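Local coordinates for protein possible galactose mutarotase (Streptomyces platensis subsp. rosaceus, PDB 4RNL) that is of unknown function but, as a member of the aldose 1-epimerase family, possibly interconverts the alpha and beta anomers of galactose, at residues 7-12 with 24-29. Sequence-based numbering, arbitrary orientation.
Sequences QVSREP and RWTLES
The aliphatic part of the Arg10 side chain lies over one face of the Trp25 indole in an antiparallel beta hairpin, a worked example of how a cross-strand pair without hydrogen bonds of its own can be joined through its side chains. Residues 7-12 belong to an outermost strand of a five-stranded antiparallel sheet within the beta-rich fold of the galactose mutarotase clan, and residues 24-28 to the next strand in. The two strand segments run antiparallel, with 160° between their directions. CB of Arg10 sits over the centre of the six-membered ring of Trp25, 3.7 Å from its centroid, in a CH-pi contact. CG is anti to the backbone N (chi1 173°), which sets it over the indole near CE2; the next torsion, also extended, carries CD on to 3.4 Å from CZ2 of Trp25. The guanidinium is turned 76° from the indole plane, and NE makes a weak, long ion pair with Asp23. Val8 meets the ring differently: its CG1 lies in plane at the edge, 3.7 Å from CE3. On this same face of the sheet, Ala126 and Glu128 of strand 125-129 also touch the indole, bringing the nine-stranded sheet against it. An alanine in place of Trp25 would probably open a gap beside strand 125-129 and leave the aliphatic part of Arg10 without a surface to lie on.

The opposite face carries Gln7, Ser9, Thr26 and Glu28. Gln7 and Glu28 form a hydrogen-bonded pair, with N of Gln7 giving a nearly straight bond of 2.7 Å to O of Glu28. The carboxylate of Glu28 turns away to Arg57 and the N-H of Gly30. Between Ser9 and Thr26, one water touches OG of Ser9 at 2.9 Å and donates to O of Thr26 at 3.1 Å.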
loop_
_atom_site.group_PDB
_atom_site.type_symbol
_atom_site.label_atom_id
_atom_site.label_comp_id
_atom_site.label_asym_id
_atom_site.label_seq_id
_atom_site.Cartn_x
_atom_site.Cartn_y
_atom_site.Cartn_z
ATOM N N GLN A 7 16.388 -10.525 -12.558
ATOM C CA GLN A 7 17.546 -9.642 -12.703
ATOM C C GLN A 7 17.342 -8.417 -11.831
ATOM O O GLN A 7 16.288 -7.781 -11.890
ATOM C CB GLN A 7 17.720 -9.186 -14.152
ATOM C CG GLN A 7 18.006 -10.298 -15.141
ATOM C CD GLN A 7 17.886 -9.831 -16.587
ATOM O OE1 GLN A 7 18.091 -8.655 -16.895
ATOM N NE2 GLN A 7 17.540 -10.754 -17.479
ATOM N N VAL A 8 18.342 -8.089 -11.016
ATOM C CA VAL A 8 18.238 -6.943 -10.110
ATOM C C VAL A 8 19.338 -5.933 -10.434
ATOM O O VAL A 8 20.505 -6.306 -10.571
ATOM C CB VAL A 8 18.354 -7.386 -8.634
ATOM C CG1 VAL A 8 18.136 -6.193 -7.703
ATOM C CG2 VAL A 8 17.345 -8.491 -8.327
ATOM N N SER A 9 18.959 -4.668 -10.587
ATOM C CA SER A 9 19.938 -3.627 -10.862
ATOM C C SER A 9 19.539 -2.321 -10.188
ATOM O O SER A 9 18.390 -2.113 -9.822
ATOM C CB SER A 9 20.118 -3.427 -12.365
ATOM O OG SER A 9 18.920 -2.955 -12.942
ATOM N N ARG A 10 20.523 -1.459 -9.976
ATOM C CA ARG A 10 20.309 -0.203 -9.260
ATOM C C ARG A 10 20.992 0.937 -9.996
ATOM O O ARG A 10 22.122 0.784 -10.490
ATOM C CB ARG A 10 20.882 -0.307 -7.841
ATOM C CG ARG A 10 20.875 0.997 -7.061
ATOM C CD ARG A 10 21.870 0.959 -5.910
ATOM N NE ARG A 10 23.257 0.966 -6.367
ATOM C CZ ARG A 10 24.293 0.656 -5.595
ATOM N NH1 ARG A 10 25.524 0.687 -6.089
ATOM N NH2 ARG A 10 24.096 0.309 -4.329
ATOM N N GLU A 11 20.305 2.074 -10.102
ATOM C CA GLU A 11 20.900 3.276 -10.690
ATOM C C GLU A 11 20.430 4.503 -9.916
ATOM O O GLU A 11 19.389 4.465 -9.271
ATOM C CB GLU A 11 20.532 3.414 -12.175
ATOM C CG GLU A 11 20.969 2.248 -13.078
ATOM C CD GLU A 11 22.483 2.091 -13.204
ATOM O OE1 GLU A 11 23.229 3.005 -12.790
ATOM O OE2 GLU A 11 22.928 1.041 -13.719
ATOM N N PRO A 12 21.213 5.596 -9.961
ATOM C CA PRO A 12 20.742 6.817 -9.295
ATOM C C PRO A 12 19.429 7.276 -9.926
ATOM O O PRO A 12 19.258 7.103 -11.140
ATOM C CB PRO A 12 21.848 7.831 -9.605
ATOM C CG PRO A 12 23.077 6.997 -9.818
ATOM C CD PRO A 12 22.589 5.730 -10.476
ATOM N N ARG A 24 17.040 4.065 -7.780
ATOM C CA ARG A 24 15.937 3.256 -8.307
ATOM C C ARG A 24 16.411 1.824 -8.544
ATOM O O ARG A 24 17.398 1.597 -9.242
ATOM C CB ARG A 24 15.365 3.847 -9.604
ATOM C CG ARG A 24 14.190 3.033 -10.164
ATOM C CD ARG A 24 13.412 3.779 -11.232
ATOM N NE ARG A 24 14.205 4.011 -12.441
ATOM C CZ ARG A 24 13.714 4.501 -13.575
ATOM N NH1 ARG A 24 12.430 4.820 -13.656
ATOM N NH2 ARG A 24 14.506 4.677 -14.631
ATOM N N TRP A 25 15.719 0.862 -7.947
ATOM C CA TRP A 25 16.064 -0.546 -8.121
ATOM C C TRP A 25 15.105 -1.172 -9.113
ATOM O O TRP A 25 13.887 -0.985 -9.014
ATOM C CB TRP A 25 15.974 -1.269 -6.777
ATOM C CG TRP A 25 17.090 -0.893 -5.838
ATOM C CD1 TRP A 25 17.208 0.266 -5.115
ATOM C CD2 TRP A 25 18.247 -1.681 -5.525
ATOM N NE1 TRP A 25 18.368 0.236 -4.366
ATOM C CE2 TRP A 25 19.022 -0.941 -4.606
ATOM C CE3 TRP A 25 18.703 -2.936 -5.941
ATOM C CZ2 TRP A 25 20.233 -1.421 -4.094
ATOM C CZ3 TRP A 25 19.900 -3.412 -5.426
ATOM C CH2 TRP A 25 20.651 -2.655 -4.514
ATOM N N THR A 26 15.649 -1.907 -10.079
ATOM C CA THR A 26 14.825 -2.542 -11.101
ATOM C C THR A 26 14.859 -4.048 -10.927
ATOM O O THR A 26 15.933 -4.655 -10.894
ATOM C CB THR A 26 15.303 -2.200 -12.519
ATOM O OG1 THR A 26 15.194 -0.790 -12.729
ATOM C CG2 THR A 26 14.441 -2.909 -13.554
ATOM N N LEU A 27 13.676 -4.640 -10.785
ATOM C CA LEU A 27 13.533 -6.089 -10.692
ATOM C C LEU A 27 12.894 -6.546 -11.993
ATOM O O LEU A 27 11.822 -6.059 -12.363
ATOM C CB LEU A 27 12.626 -6.460 -9.507
ATOM C CG LEU A 27 13.187 -6.431 -8.079
ATOM C CD1 LEU A 27 13.920 -5.143 -7.748
ATOM C CD2 LEU A 27 12.080 -6.650 -7.069
ATOM N N GLU A 28 13.548 -7.465 -12.699
ATOM C CA GLU A 28 13.083 -7.883 -14.018
ATOM C C GLU A 28 13.048 -9.405 -14.122
ATOM O O GLU A 28 14.075 -10.056 -13.935
ATOM C CB GLU A 28 14.017 -7.325 -15.099
ATOM C CG GLU A 28 13.835 -7.955 -16.468
ATOM C CD GLU A 28 12.590 -7.464 -17.169
ATOM O OE1 GLU A 28 12.598 -6.312 -17.651
ATOM O OE2 GLU A 28 11.606 -8.229 -17.242
ATOM N N SER A 29 11.881 -9.974 -14.430
ATOM C CA SER A 29 11.771 -11.425 -14.594
ATOM C C SER A 29 11.419 -11.862 -16.014
ATOM O O SER A 29 11.002 -13.000 -16.230
ATOM C CB SER A 29 10.808 -12.047 -13.569
ATOM O OG SER A 29 9.496 -11.498 -13.646
HETATM O O HOH W 1 17.351 -5.275 -13.618
#